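PDB 3NFT: translocator protein BipD from Burkholderia pseudomallei, which is required for invasion of epithelial cells and survival within host cells, and probably regulates secretion of the effectors BipB and BipC at the type III secretion needle tip. Local coordinates for residues M194-G199 / G219-N224; A91-L96 / D136-A141. All coordinates share one frame; numbering follows the deposited sequence.

Interaction 1: residues M194-G199 / G219-N224; sequences MQLPKG and GVVTIN
Met-194 and Val-221 face each other as a hydrogen-bonded antiparallel pair. Met-194 N donates to Val-221 O at 2.9 Å, and Val-221 N donates to Met-194 O at 2.7 Å. The Met-194 side chain lies on the same face of the sheet as Val-221. Its CB lies 4.1 Å from Val-221 CB. CG stands anti to the carbonyl carbon (chi1 -65°). The chain then bends twice: chi2 places SD, and chi3 (-82°) places CE, which lies 3.5 Å from Val-221 O and 3.9 Å from Ile-223 CG1. Thr-142 and Leu-147 of helix 121-160 touch the same methionine.

One residue on, Gln-195 and Val-220 form the non-hydrogen-bonded pair on the other face. Gln-195 OE1, the amide oxygen, rests 3.5 Å from Val-220 CG2, the two side chains crossing at about a right angle. NE2 donates to Leu-196 O at 3.0 Å, nearly in its amide plane, and also to Ser-218 O. These two bonds fix the turn of the amide. Beyond the strand, Leu-196 N gives a nearly straight bond to Gly-219 O at 2.8 Å. Leu-196 CG packs on Val-221 CG2.

This antiparallel pairing joins edge strand 193-195 to the central strand 220-223 of a three-stranded sheet. Backbone bonds set its register. The Gln-195 and Val-220 face is mixed and less buried, while the apolar Met-194 and Val-221 face turns to helix 121-160.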
ATOM      1  N   MET A 194       3.794  17.906  21.473  1.00 19.13           N
ATOM      2  CA  MET A 194       3.217  16.710  20.914  1.00 19.56           C
ATOM      3  C   MET A 194       4.306  15.960  20.168  1.00 19.58           C
ATOM      4  O   MET A 194       5.212  16.567  19.621  1.00 22.03           O
ATOM      5  CB  MET A 194       2.086  17.100  19.969  1.00 19.00           C
ATOM      6  CG  MET A 194       0.886  17.783  20.662  1.00 19.42           C
ATOM      7  SD  MET A 194       0.262  19.222  19.760  1.00 20.17           S
ATOM      8  CE  MET A 194       1.408  20.468  20.304  1.00 18.55           C
ATOM      9  N   GLN A 195       4.217  14.641  20.175  1.00 19.15           N
ATOM     10  CA  GLN A 195       5.173  13.810  19.467  1.00 18.82           C
ATOM     11  C   GLN A 195       4.429  13.130  18.339  1.00 18.38           C
ATOM     12  O   GLN A 195       3.458  12.421  18.576  1.00 18.47           O
ATOM     13  CB  GLN A 195       5.771  12.765  20.410  1.00 19.37           C
ATOM     14  CG  GLN A 195       6.657  11.758  19.723  1.00 20.71           C
ATOM     15  CD  GLN A 195       7.902  12.387  19.147  1.00 21.49           C
ATOM     16  OE1 GLN A 195       8.668  13.034  19.868  1.00 22.92           O
ATOM     17  NE2 GLN A 195       8.109  12.214  17.839  1.00 20.88           N
ATOM     18  N   LEU A 196       4.885  13.359  17.115  1.00 17.64           N
ATOM     19  CA  LEU A 196       4.355  12.650  15.955  1.00 18.29           C
ATOM     20  C   LEU A 196       4.744  11.167  16.015  1.00 20.34           C
ATOM     21  O   LEU A 196       5.762  10.810  16.635  1.00 20.46           O
ATOM     22  CB  LEU A 196       4.886  13.274  14.659  1.00 18.34           C
ATOM     23  CG  LEU A 196       4.391  14.680  14.316  1.00 18.94           C
ATOM     24  CD1 LEU A 196       5.126  15.284  13.128  1.00 19.27           C
ATOM     25  CD2 LEU A 196       2.902  14.629  14.043  1.00 20.89           C
ATOM     26  N   PRO A 197       3.960  10.295  15.361  1.00 22.26           N
ATOM     27  CA  PRO A 197       4.304   8.870  15.295  1.00 24.82           C
ATOM     28  C   PRO A 197       5.701   8.658  14.713  1.00 27.49           C
ATOM     29  O   PRO A 197       6.155   9.442  13.864  1.00 27.73           O
ATOM     30  CB  PRO A 197       3.234   8.293  14.358  1.00 24.31           C
ATOM     31  CG  PRO A 197       2.090   9.282  14.405  1.00 23.11           C
ATOM     32  CD  PRO A 197       2.733  10.619  14.605  1.00 22.16           C
ATOM     33  N   LYS A 198       6.396   7.619  15.171  1.00 31.20           N
ATOM     34  CA  LYS A 198       7.681   7.263  14.577  1.00 33.57           C
ATOM     35  C   LYS A 198       7.457   6.970  13.089  1.00 33.53           C
ATOM     36  O   LYS A 198       6.423   6.407  12.700  1.00 34.20           O
ATOM     37  CB  LYS A 198       8.311   6.056  15.286  1.00 35.03           C
ATOM     38  CG  LYS A 198       9.806   5.911  15.006  1.00 38.83           C
ATOM     39  CD  LYS A 198      10.446   4.791  15.818  1.00 42.73           C
ATOM     40  CE  LYS A 198      11.964   4.728  15.568  1.00 45.10           C
ATOM     41  NZ  LYS A 198      12.643   3.609  16.313  1.00 46.24           N
ATOM     42  N   GLY A 199       8.396   7.410  12.256  1.00 32.88           N
ATOM     43  CA  GLY A 199       8.271   7.277  10.802  1.00 32.13           C
ATOM     44  C   GLY A 199       7.558   8.429  10.109  1.00 30.76           C
ATOM     45  O   GLY A 199       7.443   8.434   8.881  1.00 30.76           O
ATOM     46  N   GLY A 219      10.286  15.012  15.259  1.00 22.29           N
ATOM     47  CA  GLY A 219       8.831  14.947  15.288  1.00 20.21           C
ATOM     48  C   GLY A 219       8.155  15.558  16.500  1.00 18.77           C
ATOM     49  O   GLY A 219       6.962  15.273  16.764  1.00 18.39           O
ATOM     50  N   VAL A 220       8.873  16.414  17.232  1.00 16.78           N
ATOM     51  CA  VAL A 220       8.295  17.116  18.341  1.00 17.85           C
ATOM     52  C   VAL A 220       7.622  18.379  17.805  1.00 17.02           C
ATOM     53  O   VAL A 220       8.268  19.236  17.186  1.00 16.72           O
ATOM     54  CB  VAL A 220       9.343  17.496  19.418  1.00 18.20           C
ATOM     55  CG1 VAL A 220       8.699  18.321  20.520  1.00 20.14           C
ATOM     56  CG2 VAL A 220      10.009  16.220  19.996  1.00 20.24           C
ATOM     57  N   VAL A 221       6.324  18.475  18.050  1.00 16.03           N
ATOM     58  CA  VAL A 221       5.533  19.619  17.672  1.00 15.60           C
ATOM     59  C   VAL A 221       5.373  20.540  18.871  1.00 15.11           C
ATOM     60  O   VAL A 221       4.902  20.115  19.934  1.00 15.24           O
ATOM     61  CB  VAL A 221       4.147  19.201  17.172  1.00 15.13           C
ATOM     62  CG1 VAL A 221       3.406  20.426  16.668  1.00 13.90           C
ATOM     63  CG2 VAL A 221       4.272  18.146  16.069  1.00 17.30           C
ATOM     64  N   THR A 222       5.767  21.797  18.691  1.00 15.40           N
ATOM     65  CA  THR A 222       5.598  22.838  19.696  1.00 15.14           C
ATOM     66  C   THR A 222       4.726  23.956  19.109  1.00 14.83           C
ATOM     67  O   THR A 222       4.658  24.145  17.889  1.00 14.86           O
ATOM     68  CB  THR A 222       6.953  23.424  20.146  1.00 16.10           C
ATOM     69  OG1 THR A 222       7.672  23.863  19.002  1.00 17.91           O
ATOM     70  CG2 THR A 222       7.772  22.384  20.907  1.00 17.19           C
ATOM     71  N   ILE A 223       4.056  24.680  19.984  1.00 13.83           N
ATOM     72  CA  ILE A 223       3.135  25.728  19.603  1.00 13.18           C
ATOM     73  C   ILE A 223       3.867  27.059  19.603  1.00 12.41           C
ATOM     74  O   ILE A 223       4.532  27.412  20.597  1.00 13.10           O
ATOM     75  CB  ILE A 223       1.962  25.752  20.574  1.00 13.44           C
ATOM     76  CG1 ILE A 223       1.240  24.394  20.536  1.00 16.24           C
ATOM     77  CG2 ILE A 223       1.023  26.908  20.277  1.00 13.66           C
ATOM     78  CD1 ILE A 223       0.282  24.250  21.619  1.00 16.58           C
ATOM     79  N   ASN A 224       3.775  27.786  18.496  1.00 12.17           N
ATOM     80  CA  ASN A 224       4.432  29.089  18.367  1.00 12.45           C
ATOM     81  C   ASN A 224       3.778  30.059  19.374  1.00 12.36           C
ATOM     82  O   ASN A 224       2.562  30.312  19.290  1.00 11.83           O
ATOM     83  CB  ASN A 224       4.280  29.585  16.915  1.00 14.05           C
ATOM     84  CG  ASN A 224       5.004  30.857  16.636  1.00 16.36           C
ATOM     85  OD1 ASN A 224       5.385  31.607  17.546  1.00 18.95           O
ATOM     86  ND2 ASN A 224       5.191  31.140  15.330  1.00 19.29           N
TER

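Interaction 2: residues A91-L96 / D136-A141; sequences AQRNLL and DIDAYA
Ile-137 puts its CD1 methyl between Gln-92 and Leu-96, residues one turn apart on the facing helix. CD1 lies 3.5 Å from Gln-92 CB and 3.6 Å from Leu-96 CD1. The leucine and isoleucine meet tip to tip. Gln-92 crosses Ile-137 obliquely, and its OE1 sits 3.6 Å from both CG1 and CG2 of the isoleucine. The near-anti chi2 of Ile-137 (160°) extends CD1 beyond CG1 toward helix 76-103.

Beside this apolar contact, Arg-93 and Asp-138 form a salt bridge, with NH1 3.2 Å from OD1. The guanidinium and carboxylate planes are only 7° apart, but OD1 approaches the guanidinium obliquely. A water in the guanidinium plane, at its edge, adds a second link. It accepts from Arg-93 NH1 and donates to Asp-138 OD2, at 2.6 Å in each case. The arginine chain is extended from CG to NE, which carries the guanidinium across to the other helix.

The two segments belong to helices 76-103 and 121-160. Segments 91-96 and 136-141 run antiparallel, their axes 10.4 Å apart at closest and 175° between directions. Segment 136-141 lies in a predicted coiled coil, part of the long helical bundle of this needle-tip protein.

Further out, Phe-279 of helix 244-295 touches Gln-92, Leu-96 and Ile-137, so this third helix packs on the same side chains. Gln-92 NE2 makes a weak hydrogen bond to Asn-276 OD1 on that helix. Leu-96 also packs on Ile-130 and Lys-134, earlier on the partner helix of the pair.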
ATOM      1  N   ALA A  91     -12.368   4.870  18.036  1.00 13.87           N
ATOM      2  CA  ALA A  91     -13.370   4.221  17.197  1.00 13.15           C
ATOM      3  C   ALA A  91     -12.834   3.969  15.791  1.00 12.46           C
ATOM      4  O   ALA A  91     -13.061   2.915  15.187  1.00 13.25           O
ATOM      5  CB  ALA A  91     -14.647   5.049  17.167  1.00 13.22           C
ATOM      6  N   GLN A  92     -12.089   4.943  15.271  1.00 11.79           N
ATOM      7  CA  GLN A  92     -11.499   4.792  13.953  1.00 12.12           C
ATOM      8  C   GLN A  92     -10.482   3.659  13.926  1.00 13.58           C
ATOM      9  O   GLN A  92     -10.464   2.839  13.000  1.00 13.33           O
ATOM     10  CB  GLN A  92     -10.827   6.081  13.526  1.00 11.45           C
ATOM     11  CG  GLN A  92     -11.734   7.213  13.174  1.00 11.59           C
ATOM     12  CD  GLN A  92     -10.967   8.499  12.896  1.00 12.66           C
ATOM     13  OE1 GLN A  92     -10.061   8.856  13.650  1.00 12.19           O
ATOM     14  NE2 GLN A  92     -11.354   9.225  11.816  1.00 13.20           N
ATOM     15  N   ARG A  93      -9.602   3.636  14.925  1.00 14.37           N
ATOM     16  CA  ARG A  93      -8.591   2.573  15.011  1.00 16.59           C
ATOM     17  C   ARG A  93      -9.242   1.199  15.118  1.00 16.92           C
ATOM     18  O   ARG A  93      -8.806   0.235  14.478  1.00 17.28           O
ATOM     19  CB  ARG A  93      -7.659   2.811  16.205  1.00 17.79           C
ATOM     20  CG  ARG A  93      -6.468   1.840  16.217  1.00 22.59           C
ATOM     21  CD  ARG A  93      -5.430   2.151  17.297  1.00 27.97           C
ATOM     22  NE  ARG A  93      -4.272   1.240  17.200  1.00 33.46           N
ATOM     23  CZ  ARG A  93      -3.088   1.524  16.647  1.00 35.80           C
ATOM     24  NH1 ARG A  93      -2.823   2.716  16.117  1.00 36.30           N
ATOM     25  NH2 ARG A  93      -2.133   0.596  16.643  1.00 37.57           N
ATOM     26  N   ASN A  94     -10.280   1.110  15.946  1.00 17.28           N
ATOM     27  CA  ASN A  94     -10.996  -0.160  16.136  1.00 18.00           C
ATOM     28  C   ASN A  94     -11.571  -0.658  14.810  1.00 17.04           C
ATOM     29  O   ASN A  94     -11.479  -1.849  14.496  1.00 18.07           O
ATOM     30  CB  ASN A  94     -12.124  -0.013  17.156  1.00 18.58           C
ATOM     31  CG  ASN A  94     -11.642   0.068  18.605  1.00 22.05           C
ATOM     32  OD1 ASN A  94     -12.433   0.407  19.491  1.00 27.15           O
ATOM     33  ND2 ASN A  94     -10.375  -0.237  18.857  1.00 24.28           N
ATOM     34  N   LEU A  95     -12.157   0.244  14.027  1.00 15.78           N
ATOM     35  CA  LEU A  95     -12.740  -0.148  12.747  1.00 15.21           C
ATOM     36  C   LEU A  95     -11.642  -0.622  11.780  1.00 15.20           C
ATOM     37  O   LEU A  95     -11.794  -1.602  11.075  1.00 16.41           O
ATOM     38  CB  LEU A  95     -13.562   0.997  12.151  1.00 15.37           C
ATOM     39  CG  LEU A  95     -14.214   0.779  10.777  1.00 15.56           C
ATOM     40  CD1 LEU A  95     -14.978  -0.545  10.697  1.00 17.92           C
ATOM     41  CD2 LEU A  95     -15.139   1.946  10.412  1.00 16.03           C
ATOM     42  N   LEU A  96     -10.535   0.097  11.724  1.00 15.59           N
ATOM     43  CA  LEU A  96      -9.409  -0.361  10.894  1.00 15.57           C
ATOM     44  C   LEU A  96      -8.902  -1.739  11.320  1.00 17.16           C
ATOM     45  O   LEU A  96      -8.605  -2.581  10.483  1.00 17.27           O
ATOM     46  CB  LEU A  96      -8.268   0.669  10.901  1.00 15.87           C
ATOM     47  CG  LEU A  96      -8.534   1.980  10.163  1.00 14.90           C
ATOM     48  CD1 LEU A  96      -7.303   2.898  10.183  1.00 16.94           C
ATOM     49  CD2 LEU A  96      -8.971   1.777   8.739  1.00 16.92           C
ATOM     50  N   ASP A 136      -1.959   8.177  10.795  1.00 19.83           N
ATOM     51  CA  ASP A 136      -2.597   9.483  10.595  1.00 19.47           C
ATOM     52  C   ASP A 136      -3.659   9.757  11.652  1.00 17.56           C
ATOM     53  O   ASP A 136      -3.768  10.876  12.150  1.00 17.40           O
ATOM     54  CB  ASP A 136      -3.203   9.598   9.202  1.00 20.44           C
ATOM     55  CG  ASP A 136      -2.165   9.806   8.122  1.00 23.68           C
ATOM     56  OD1 ASP A 136      -1.040  10.242   8.433  1.00 26.83           O
ATOM     57  OD2 ASP A 136      -2.471   9.522   6.956  1.00 25.92           O
ATOM     58  N   ILE A 137      -4.445   8.738  11.999  1.00 16.31           N
ATOM     59  CA  ILE A 137      -5.405   8.895  13.088  1.00 15.52           C
ATOM     60  C   ILE A 137      -4.765   9.330  14.374  1.00 15.24           C
ATOM     61  O   ILE A 137      -5.233  10.257  15.042  1.00 15.70           O
ATOM     62  CB  ILE A 137      -6.159   7.563  13.397  1.00 16.29           C
ATOM     63  CG1 ILE A 137      -7.133   7.248  12.279  1.00 17.25           C
ATOM     64  CG2 ILE A 137      -6.850   7.618  14.786  1.00 17.30           C
ATOM     65  CD1 ILE A 137      -7.526   5.749  12.290  1.00 19.72           C
ATOM     66  N   ASP A 138      -3.708   8.615  14.735  1.00 15.78           N
ATOM     67  CA  ASP A 138      -2.982   8.900  15.962  1.00 16.62           C
ATOM     68  C   ASP A 138      -2.358  10.278  15.942  1.00 15.80           C
ATOM     69  O   ASP A 138      -2.436  11.024  16.935  1.00 16.86           O
ATOM     70  CB  ASP A 138      -1.863   7.860  16.154  1.00 17.45           C
ATOM     71  CG  ASP A 138      -2.363   6.521  16.659  1.00 22.15           C
ATOM     72  OD1 ASP A 138      -1.518   5.593  16.729  1.00 28.94           O
ATOM     73  OD2 ASP A 138      -3.557   6.366  16.991  1.00 26.89           O
ATOM     74  N   ALA A 139      -1.680  10.613  14.842  1.00 14.98           N
ATOM     75  CA  ALA A 139      -1.033  11.909  14.705  1.00 14.62           C
ATOM     76  C   ALA A 139      -2.049  13.026  14.885  1.00 13.86           C
ATOM     77  O   ALA A 139      -1.840  13.980  15.639  1.00 13.24           O
ATOM     78  CB  ALA A 139      -0.382  12.052  13.321  1.00 16.02           C
ATOM     79  N   TYR A 140      -3.153  12.934  14.165  1.00 13.41           N
ATOM     80  CA  TYR A 140      -4.107  14.012  14.219  1.00 13.74           C
ATOM     81  C   TYR A 140      -4.777  14.127  15.563  1.00 13.38           C
ATOM     82  O   TYR A 140      -5.045  15.239  16.020  1.00 14.79           O
ATOM     83  CB  TYR A 140      -5.152  13.921  13.096  1.00 13.51           C
ATOM     84  CG  TYR A 140      -4.907  14.990  12.063  1.00 15.94           C
ATOM     85  CD1 TYR A 140      -4.370  14.704  10.830  1.00 18.15           C
ATOM     86  CD2 TYR A 140      -5.178  16.307  12.369  1.00 16.75           C
ATOM     87  CE1 TYR A 140      -4.147  15.716   9.909  1.00 19.30           C
ATOM     88  CE2 TYR A 140      -4.953  17.309  11.471  1.00 19.24           C
ATOM     89  CZ  TYR A 140      -4.437  17.014  10.250  1.00 20.22           C
ATOM     90  OH  TYR A 140      -4.214  18.071   9.412  1.00 23.50           O
ATOM     91  N   ALA A 141      -5.043  12.996  16.199  1.00 14.35           N
ATOM     92  CA  ALA A 141      -5.600  13.007  17.524  1.00 15.49           C
ATOM     93  C   ALA A 141      -4.651  13.719  18.491  1.00 14.16           C
ATOM     94  O   ALA A 141      -5.082  14.510  19.324  1.00 14.69           O
ATOM     95  CB  ALA A 141      -5.889  11.565  18.004  1.00 16.49           C
TER
HETATM   96  O   HOH W   1      -4.489   4.565  15.433  1.00 31.18           O

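Overall arrangement
The centres of interactions 1 and 2 lie about 17 Å apart. Along the chain they are in series, with interaction 2 closing before interaction 1 opens. They meet at Ala-139, whose CB lies 3.7 Å from Pro-197 CD and 4.2 Å from Leu-196 CD2. Helix 121-160 therefore serves both. Ile-137 and Asp-138 meet helix 76-103. Ala-139 meets the loop after strand 193-195, and, further along, Thr-142, Leu-147 and Tyr-150 meet the strands. Trp-205 of helix 202-209 also joins the two regions, since it touches Leu-196 of interaction 1 and Asp-136, Ala-139 and Tyr-140 of segment 136-141.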